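PDB 3CKY: 2-(hydroxymethyl)glutarate dehydrogenase, which catalyses the NAD-dependent interconversion of 2-formylglutarate and (S)-2-hydroxymethylglutarate in the bacterial fermentation of nicotinate. Local coordinates for residues A41-A45 / Q46-A50; K129-A133 / G134-I138; K174-N177 / N178-G182; G235-M238 / D239-H242. One frame throughout, in Å; residues are numbered along the deposited sequence.

Contact 1 of 4, residues A41-A45 / Q46-A50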
loop_
_atom_site.group_PDB
_atom_site.type_symbol
_atom_site.label_atom_id
_atom_site.label_comp_id
_atom_site.label_asym_id
_atom_site.label_seq_id
_atom_site.Cartn_x
_atom_site.Cartn_y
_atom_site.Cartn_z
ATOM N N ALA A 41 -23.703 -28.267 30.512
ATOM C CA ALA A 41 -24.154 -28.409 31.898
ATOM C C ALA A 41 -24.518 -27.062 32.527
ATOM O O ALA A 41 -25.507 -26.954 33.256
ATOM C CB ALA A 41 -23.092 -29.116 32.737
ATOM N N ALA A 42 -23.716 -26.040 32.241
ATOM C CA ALA A 42 -23.971 -24.688 32.739
ATOM C C ALA A 42 -25.377 -24.195 32.382
ATOM O O ALA A 42 -26.092 -23.682 33.246
ATOM C CB ALA A 42 -22.923 -23.723 32.202
ATOM N N VAL A 43 -25.774 -24.368 31.123
ATOM C CA VAL A 43 -27.094 -23.914 30.669
ATOM C C VAL A 43 -28.221 -24.891 31.026
ATOM O O VAL A 43 -29.351 -24.461 31.276
ATOM C CB VAL A 43 -27.132 -23.605 29.144
ATOM C CG1 VAL A 43 -26.146 -22.494 28.801
ATOM C CG2 VAL A 43 -26.861 -24.857 28.316
ATOM N N VAL A 44 -27.926 -26.192 31.066
ATOM C CA VAL A 44 -28.950 -27.178 31.436
ATOM C C VAL A 44 -29.410 -26.969 32.880
ATOM O O VAL A 44 -30.543 -27.301 33.227
ATOM C CB VAL A 44 -28.493 -28.656 31.249
ATOM C CG1 VAL A 44 -27.996 -28.904 29.827
ATOM C CG2 VAL A 44 -27.443 -29.042 32.278
ATOM N N ALA A 45 -28.527 -26.415 33.711
ATOM C CA ALA A 45 -28.870 -26.040 35.080
ATOM C C ALA A 45 -29.888 -24.898 35.118
ATOM O O ALA A 45 -30.704 -24.825 36.039
ATOM C CB ALA A 45 -27.616 -25.653 35.849
ATOM N N GLN A 46 -29.831 -24.013 34.121
ATOM C CA GLN A 46 -30.802 -22.917 33.992
ATOM C C GLN A 46 -32.044 -23.302 33.176
ATOM O O GLN A 46 -32.922 -22.463 32.950
ATOM C CB GLN A 46 -30.137 -21.663 33.398
ATOM C CG GLN A 46 -29.605 -20.688 34.444
ATOM C CD GLN A 46 -28.434 -21.255 35.223
ATOM O OE1 GLN A 46 -27.422 -21.654 34.639
ATOM N NE2 GLN A 46 -28.558 -21.286 36.549
ATOM N N GLY A 47 -32.120 -24.561 32.741
ATOM C CA GLY A 47 -33.317 -25.090 32.080
ATOM C C GLY A 47 -33.161 -25.484 30.621
ATOM O O GLY A 47 -34.146 -25.822 29.965
ATOM N N ALA A 48 -31.937 -25.444 30.103
ATOM C CA ALA A 48 -31.683 -25.829 28.717
ATOM C C ALA A 48 -31.827 -27.338 28.551
ATOM O O ALA A 48 -31.575 -28.098 29.487
ATOM C CB ALA A 48 -30.294 -25.391 28.289
ATOM N N GLN A 49 -32.244 -27.760 27.360
ATOM C CA GLN A 49 -32.307 -29.175 27.020
ATOM C C GLN A 49 -31.081 -29.574 26.193
ATOM O O GLN A 49 -30.909 -29.123 25.059
ATOM C CB GLN A 49 -33.603 -29.490 26.271
ATOM C CG GLN A 49 -34.851 -29.409 27.157
ATOM C CD GLN A 49 -36.075 -30.059 26.531
ATOM O OE1 GLN A 49 -37.130 -29.434 26.416
ATOM N NE2 GLN A 49 -35.940 -31.320 26.126
ATOM N N ALA A 50 -30.228 -30.416 26.774
ATOM C CA ALA A 50 -28.991 -30.838 26.121
ATOM C C ALA A 50 -29.273 -31.756 24.931
ATOM O O ALA A 50 -30.248 -32.510 24.931
ATOM C CB ALA A 50 -28.073 -31.527 27.120
#
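Val43 and Ala48 meet where helix 37-44 turns into strand 49-50. Val43 CG2 presses on Ala48 CB at 3.5 Å, tighter than a usual carbon contact. With Val43 CG1 anti to the carbonyl carbon (chi1 -61°), CG2 falls between the backbone N and the carbonyl carbon, on the Ala48 side. Val44 has nearly the same rotamer, with CG1 anti to its carbonyl carbon (chi1 -54°). That branch reaches forward, and Val44 CG1 touches Ala50 CB at 3.8 Å. Val44 CA makes a CA-H...O contact with Ala48 O.

The backbone turn is a Schellman motif. Ala48 N donates to Val43 O at 3.0 Å. Gly47 N gives a weaker bond to Val44 O at 3.2 Å. Gly47 has positive phi, and a CB there would be jammed against the carbonyl O of Gln46. Leu24 of helix 16-25 touches both Gln46 and Ala48, and Val43 packs on Lys17 and Ala20.

The contact belongs to a beta-alpha-beta unit of the Rossmann-type domain. Its chemistry is mixed. Backbone bonds end the helix, and the methyls of Val43 and Ala48 press together beside them, so polar backbone and apolar side chains both hold the turn.

Contact 2 of 4, residues K129-A133 / G134-I138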
loop_
_atom_site.group_PDB
_atom_site.type_symbol
_atom_site.label_atom_id
_atom_site.label_comp_id
_atom_site.label_asym_id
_atom_site.label_seq_id
_atom_site.Cartn_x
_atom_site.Cartn_y
_atom_site.Cartn_z
ATOM N N LYS A 129 -19.924 -8.933 28.505
ATOM C CA LYS A 129 -20.690 -8.148 29.471
ATOM C C LYS A 129 -22.057 -7.729 28.912
ATOM O O LYS A 129 -23.071 -7.797 29.614
ATOM C CB LYS A 129 -19.889 -6.927 29.934
ATOM C CG LYS A 129 -18.579 -7.307 30.637
ATOM C CD LYS A 129 -18.287 -6.417 31.843
ATOM C CE LYS A 129 -17.305 -7.083 32.802
ATOM N NZ LYS A 129 -17.114 -6.282 34.036
ATOM N N GLY A 130 -22.081 -7.313 27.649
ATOM C CA GLY A 130 -23.333 -7.029 26.960
ATOM C C GLY A 130 -24.175 -8.270 26.739
ATOM O O GLY A 130 -25.399 -8.201 26.745
ATOM N N ALA A 131 -23.516 -9.406 26.534
ATOM C CA ALA A 131 -24.197 -10.683 26.362
ATOM C C ALA A 131 -24.914 -11.085 27.654
ATOM O O ALA A 131 -26.067 -11.524 27.630
ATOM C CB ALA A 131 -23.205 -11.757 25.943
ATOM N N GLU A 132 -24.213 -10.930 28.773
ATOM C CA GLU A 132 -24.761 -11.227 30.095
ATOM C C GLU A 132 -25.946 -10.327 30.434
ATOM O O GLU A 132 -26.992 -10.808 30.857
ATOM C CB GLU A 132 -23.678 -11.069 31.165
ATOM C CG GLU A 132 -22.622 -12.168 31.141
ATOM C CD GLU A 132 -21.410 -11.851 32.003
ATOM O OE1 GLU A 132 -20.396 -12.569 31.878
ATOM O OE2 GLU A 132 -21.461 -10.891 32.804
ATOM N N ALA A 133 -25.778 -9.024 30.217
ATOM C CA ALA A 133 -26.823 -8.042 30.521
ATOM C C ALA A 133 -27.981 -8.047 29.518
ATOM O O ALA A 133 -28.998 -7.403 29.755
ATOM C CB ALA A 133 -26.223 -6.643 30.602
ATOM N N GLY A 134 -27.828 -8.751 28.398
ATOM C CA GLY A 134 -28.843 -8.758 27.347
ATOM C C GLY A 134 -28.949 -7.428 26.613
ATOM O O GLY A 134 -30.025 -7.068 26.123
ATOM N N THR A 135 -27.833 -6.705 26.534
ATOM C CA THR A 135 -27.809 -5.357 25.960
ATOM C C THR A 135 -27.005 -5.273 24.664
ATOM O O THR A 135 -26.683 -4.175 24.200
ATOM C CB THR A 135 -27.243 -4.342 26.974
ATOM O OG1 THR A 135 -25.898 -4.702 27.328
ATOM C CG2 THR A 135 -28.114 -4.309 28.215
ATOM N N LEU A 136 -26.701 -6.432 24.077
ATOM C CA LEU A 136 -25.957 -6.505 22.821
ATOM C C LEU A 136 -26.601 -5.674 21.717
ATOM O O LEU A 136 -27.831 -5.619 21.609
ATOM C CB LEU A 136 -25.867 -7.959 22.332
ATOM C CG LEU A 136 -24.952 -8.913 23.092
ATOM C CD1 LEU A 136 -25.146 -10.323 22.556
ATOM C CD2 LEU A 136 -23.496 -8.480 22.992
ATOM N N THR A 137 -25.769 -5.036 20.898
ATOM C CA THR A 137 -26.242 -4.439 19.649
ATOM C C THR A 137 -26.156 -5.507 18.583
ATOM O O THR A 137 -25.121 -6.142 18.424
ATOM C CB THR A 137 -25.426 -3.202 19.251
ATOM O OG1 THR A 137 -25.648 -2.176 20.222
ATOM C CG2 THR A 137 -25.842 -2.684 17.876
ATOM N N ILE A 138 -27.258 -5.728 17.883
ATOM C CA ILE A 138 -27.354 -6.797 16.900
ATOM C C ILE A 138 -27.688 -6.208 15.536
ATOM O O ILE A 138 -28.693 -5.511 15.385
ATOM C CB ILE A 138 -28.402 -7.850 17.315
ATOM C CG1 ILE A 138 -28.051 -8.420 18.710
ATOM C CG2 ILE A 138 -28.492 -8.963 16.262
ATOM C CD1 ILE A 138 -28.981 -9.521 19.219
#
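The flat peptide between Gly130 and Ala131 has the end of Leu136 over one of its faces. Leu136 CD2 lies 3.7 Å from Ala131 N, and Leu136 CG lies 3.7 Å from Gly130 O. In the carbonyl plane of Gly130 comes Thr135 N, which donates to Gly130 O at 2.9 Å with an angle of 154° at the hydrogen. Beside the same residue, Thr135 OG1 approaches Gly130 CA at 3.5 Å.

Leu136 CG is anti to its own carbonyl carbon (chi1 -72°), which brings the isobutyl end back against the helix. Leu136 CD1 then meets Ala131 CB at 4.2 Å. With an alanine in place of Leu136, the peptide face would probably lose its cover and a gap would open beside Ala131. Gly130 suits this packing, since a CB there would come tight against Leu136 CD2. Met15 touches both Ala131 and Leu136, and Pro18 of helix 16-25 also packs on Ala131.

Thr135 CG2 lies alongside Ala133 CB at 3.8 Å. Gly134 N makes a weak bond to Ala131 O at 3.4 Å. Gly134, with positive phi, is the C-prime residue. The arrangement is a Schellman motif that ends helix 127-133 and leads the chain into strand 136-141 of the Rossmann-type domain's sheet.

Contact 3 of 4, residues K174-N177 / N178-G182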
loop_
_atom_site.group_PDB
_atom_site.type_symbol
_atom_site.label_atom_id
_atom_site.label_comp_id
_atom_site.label_asym_id
_atom_site.label_seq_id
_atom_site.Cartn_x
_atom_site.Cartn_y
_atom_site.Cartn_z
ATOM N N LYS A 174 -20.633 -4.326 10.415
ATOM C CA LYS A 174 -19.609 -4.721 11.380
ATOM C C LYS A 174 -18.217 -4.593 10.754
ATOM O O LYS A 174 -17.345 -3.958 11.303
ATOM C CB LYS A 174 -19.877 -6.161 11.834
ATOM C CG LYS A 174 -18.905 -6.739 12.833
ATOM C CD LYS A 174 -19.431 -6.656 14.244
ATOM C CE LYS A 174 -18.383 -7.132 15.292
ATOM N NZ LYS A 174 -18.795 -6.741 16.693
ATOM N N ILE A 175 -18.037 -5.198 9.590
ATOM C CA ILE A 175 -16.771 -5.131 8.860
ATOM C C ILE A 175 -16.320 -3.675 8.611
ATOM O O ILE A 175 -15.138 -3.343 8.787
ATOM C CB ILE A 175 -16.874 -5.911 7.536
ATOM C CG1 ILE A 175 -16.853 -7.420 7.814
ATOM C CG2 ILE A 175 -15.773 -5.510 6.601
ATOM C CD1 ILE A 175 -17.264 -8.288 6.643
ATOM N N VAL A 176 -17.269 -2.821 8.219
ATOM C CA VAL A 176 -16.979 -1.420 7.930
ATOM C C VAL A 176 -16.607 -0.655 9.197
ATOM O O VAL A 176 -15.683 0.172 9.183
ATOM C CB VAL A 176 -18.144 -0.719 7.212
ATOM C CG1 VAL A 176 -17.899 0.775 7.147
ATOM C CG2 VAL A 176 -18.344 -1.310 5.801
ATOM N N ASN A 177 -17.301 -0.930 10.295
ATOM C CA ASN A 177 -16.953 -0.302 11.556
ATOM C C ASN A 177 -15.550 -0.673 12.025
ATOM O O ASN A 177 -14.769 0.198 12.389
ATOM C CB ASN A 177 -17.963 -0.652 12.651
ATOM C CG ASN A 177 -17.579 -0.048 14.006
ATOM O OD1 ASN A 177 -17.739 1.146 14.225
ATOM N ND2 ASN A 177 -17.048 -0.882 14.910
ATOM N N ASN A 178 -15.249 -1.971 12.026
ATOM C CA ASN A 178 -13.971 -2.493 12.543
ATOM C C ASN A 178 -12.756 -2.167 11.687
ATOM O O ASN A 178 -11.649 -2.076 12.196
ATOM C CB ASN A 178 -14.064 -4.005 12.698
ATOM C CG ASN A 178 -15.056 -4.415 13.764
ATOM O OD1 ASN A 178 -15.617 -3.577 14.469
ATOM N ND2 ASN A 178 -15.302 -5.704 13.869
ATOM N N LEU A 179 -12.988 -2.038 10.386
ATOM C CA LEU A 179 -12.029 -1.491 9.415
ATOM C C LEU A 179 -11.612 -0.080 9.824
ATOM O O LEU A 179 -10.443 0.247 9.821
ATOM C CB LEU A 179 -12.716 -1.482 8.042
ATOM C CG LEU A 179 -12.277 -0.779 6.768
ATOM C CD1 LEU A 179 -13.308 -1.150 5.668
ATOM C CD2 LEU A 179 -12.120 0.746 6.902
ATOM N N LEU A 180 -12.587 0.749 10.170
ATOM C CA LEU A 180 -12.318 2.129 10.541
ATOM C C LEU A 180 -11.565 2.206 11.856
ATOM O O LEU A 180 -10.622 2.993 11.966
ATOM C CB LEU A 180 -13.619 2.938 10.609
ATOM C CG LEU A 180 -14.270 3.209 9.250
ATOM C CD1 LEU A 180 -15.685 3.765 9.426
ATOM C CD2 LEU A 180 -13.382 4.161 8.428
ATOM N N LEU A 181 -11.975 1.392 12.840
ATOM C CA LEU A 181 -11.228 1.263 14.095
ATOM C C LEU A 181 -9.752 0.932 13.844
ATOM O O LEU A 181 -8.861 1.574 14.399
ATOM C CB LEU A 181 -11.839 0.174 14.989
ATOM C CG LEU A 181 -11.143 -0.124 16.330
ATOM C CD1 LEU A 181 -11.012 1.169 17.202
ATOM C CD2 LEU A 181 -11.875 -1.223 17.096
ATOM N N GLY A 182 -9.508 -0.086 13.021
ATOM C CA GLY A 182 -8.155 -0.504 12.679
ATOM C C GLY A 182 -7.339 0.551 11.965
ATOM O O GLY A 182 -6.194 0.800 12.331
HETATM O O HOH W 1 -18.164 -4.039 15.819
#
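Lys174 and Asn178 stand one turn apart on helix 169-197, the long helix which carries Lys174, probably the active-site lysine, as in related enzymes. The backbone bonds are those of a regular alpha-helix. Asn178 N donates to Lys174 O at 3.0 Å, nearly along the C=O axis. Leu179 N to Ile175 O and Leu181 N to Asn177 O continue the pattern, while Leu180 N to Val176 O is weak.

The polar side chains form a second set. Asn177 ND2 donates to Asn178 OD1 at 3.1 Å, with the two amide planes 65° apart. Asn177 CG is anti to its backbone N (chi1 177°), whereas Asn178 CG is beside its own N (chi1 -66°), and these choices bring the neighbouring amides together. Asn177 is held further by the second subunit, where OD1 accepts from Gly214 N and ND2 bonds to Ser213 OG. Lys174 NZ is hydrogen-bonded to Val124 O. The Asn178 amide lies beside the lysine chain, with Asn178 ND2 3.7 Å from Lys174 CE. A leucine in place of Asn178 would probably leave Asn177 ND2 without one acceptor and the water held by Lys174 NZ alone of these two partners.

Apolar packing is lighter. Val176 CG1 faces Leu180 CD1 at 4.4 Å.

One water joins Lys174 to Asn178: it accepts from Lys174 NZ at 2.9 Å and donates to Asn178 OD1 at 2.9 Å.

Contact 4 of 4, residues G235-M238 / D239-H242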
loop_
_atom_site.group_PDB
_atom_site.type_symbol
_atom_site.label_atom_id
_atom_site.label_comp_id
_atom_site.label_asym_id
_atom_site.label_seq_id
_atom_site.Cartn_x
_atom_site.Cartn_y
_atom_site.Cartn_z
ATOM N N GLY A 235 -7.868 -5.715 26.545
ATOM C CA GLY A 235 -8.405 -4.905 25.465
ATOM C C GLY A 235 -8.874 -5.769 24.309
ATOM O O GLY A 235 -9.497 -6.812 24.498
ATOM N N PHE A 236 -8.563 -5.324 23.102
ATOM C CA PHE A 236 -8.993 -6.002 21.896
ATOM C C PHE A 236 -7.736 -6.504 21.180
ATOM O O PHE A 236 -6.940 -5.710 20.664
ATOM C CB PHE A 236 -9.799 -5.036 21.037
ATOM C CG PHE A 236 -10.362 -5.661 19.809
ATOM C CD1 PHE A 236 -11.186 -6.779 19.900
ATOM C CD2 PHE A 236 -10.073 -5.142 18.558
ATOM C CE1 PHE A 236 -11.705 -7.365 18.761
ATOM C CE2 PHE A 236 -10.582 -5.736 17.419
ATOM C CZ PHE A 236 -11.408 -6.841 17.514
ATOM N N ALA A 237 -7.572 -7.826 21.169
ATOM C CA ALA A 237 -6.349 -8.468 20.681
ATOM C C ALA A 237 -5.975 -8.020 19.280
ATOM O O ALA A 237 -6.829 -7.915 18.398
ATOM C CB ALA A 237 -6.471 -10.009 20.727
ATOM N N MET A 238 -4.685 -7.754 19.093
ATOM C CA MET A 238 -4.152 -7.346 17.794
ATOM C C MET A 238 -4.489 -8.378 16.704
ATOM O O MET A 238 -4.804 -8.004 15.577
ATOM C CB MET A 238 -2.643 -7.133 17.892
ATOM C CG MET A 238 -2.044 -6.459 16.668
ATOM S SD MET A 238 -0.263 -6.264 16.757
ATOM C CE MET A 238 -0.051 -5.163 18.163
ATOM N N ASP A 239 -4.432 -9.668 17.056
ATOM C CA ASP A 239 -4.797 -10.738 16.127
ATOM C C ASP A 239 -6.220 -10.565 15.620
ATOM O O ASP A 239 -6.492 -10.803 14.449
ATOM C CB ASP A 239 -4.660 -12.121 16.776
ATOM C CG ASP A 239 -3.208 -12.554 16.973
ATOM O OD1 ASP A 239 -2.322 -12.188 16.165
ATOM O OD2 ASP A 239 -2.940 -13.286 17.940
ATOM N N LEU A 240 -7.119 -10.140 16.502
ATOM C CA LEU A 240 -8.527 -10.017 16.146
ATOM C C LEU A 240 -8.793 -8.808 15.251
ATOM O O LEU A 240 -9.521 -8.895 14.271
ATOM C CB LEU A 240 -9.394 -9.989 17.396
ATOM C CG LEU A 240 -9.367 -11.281 18.207
ATOM C CD1 LEU A 240 -10.160 -11.129 19.511
ATOM C CD2 LEU A 240 -9.888 -12.478 17.367
ATOM N N GLN A 241 -8.176 -7.685 15.583
ATOM C CA GLN A 241 -8.244 -6.499 14.741
ATOM C C GLN A 241 -7.673 -6.756 13.335
ATOM O O GLN A 241 -8.214 -6.278 12.348
ATOM C CB GLN A 241 -7.489 -5.338 15.402
ATOM C CG GLN A 241 -7.474 -4.066 14.567
ATOM C CD GLN A 241 -8.883 -3.533 14.280
ATOM O OE1 GLN A 241 -9.443 -3.747 13.196
ATOM N NE2 GLN A 241 -9.465 -2.848 15.252
ATOM N N HIS A 242 -6.558 -7.484 13.278
ATOM C CA HIS A 242 -5.948 -7.918 12.030
ATOM C C HIS A 242 -6.893 -8.818 11.220
ATOM O O HIS A 242 -7.047 -8.637 10.015
ATOM C CB HIS A 242 -4.625 -8.666 12.309
ATOM C CG HIS A 242 -3.919 -9.104 11.064
ATOM N ND1 HIS A 242 -3.150 -8.240 10.313
ATOM C CD2 HIS A 242 -3.909 -10.289 10.407
ATOM C CE1 HIS A 242 -2.673 -8.887 9.264
ATOM N NE2 HIS A 242 -3.123 -10.128 9.297
#
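Phe236 reaches forward to Leu240 and Gln241 in the first turn of helix 238-255, whose N-cap position is Ala237. The ring is carried there by a CG anti to the backbone N (chi1 -176°). Its CZ meets Leu240 CB obliquely at 3.7 Å, and its CE2 lies the same distance from Gln241 CB. Phe236 N is hydrogen-bonded to Asp281 OD1.

Ala237 brings no polar side chain to the cap, and its carbonyl does the work. Gln241 N donates to Ala237 O at 3.1 Å in a nearly straight bond (167° at the hydrogen). Leu240 N makes a weak bond to the same oxygen. The methyl of Ala237 packs alongside Leu240, with Ala237 CB 4.0 Å from Leu240 CD1.

Met238 is the first helical residue. Its side chain leaves the turn and packs on Phe269, Leu277 and Ala284. Asp239 OD1 forms a salt bridge with Arg273 of helix 260-274. Its place in the first turn would probably favour the negative charge. The His242 side chain packs on helix 260-274 and touches Lys253 of the third subunit. The turn closes where His242 N donates to Met238 O at 2.9 Å, and His242 CB lies 3.3 Å from that oxygen.

How the contacts relate
Contacts 1 and 2 are both helix ends with a glycine of positive phi, and both lead into the same sheet of the Rossmann-type domain; their centres are 20 Å apart. Contacts 3 and 4 lie in the helical C-terminal domain. They touch, with centres 12 Å apart, through the side chain of Gln241 against Leu181 and Gly182. The probable active site lies between the domains. The side chain of Lys174 in contact 3 is about 8 Å from that of Leu136 in contact 2, about 7 Å from that of Phe236 in contact 4 and about 6 Å from that of Ser99, a probable NAD-binding residue. Contact 1 is distant, its centre 35 Å from that of contact 3.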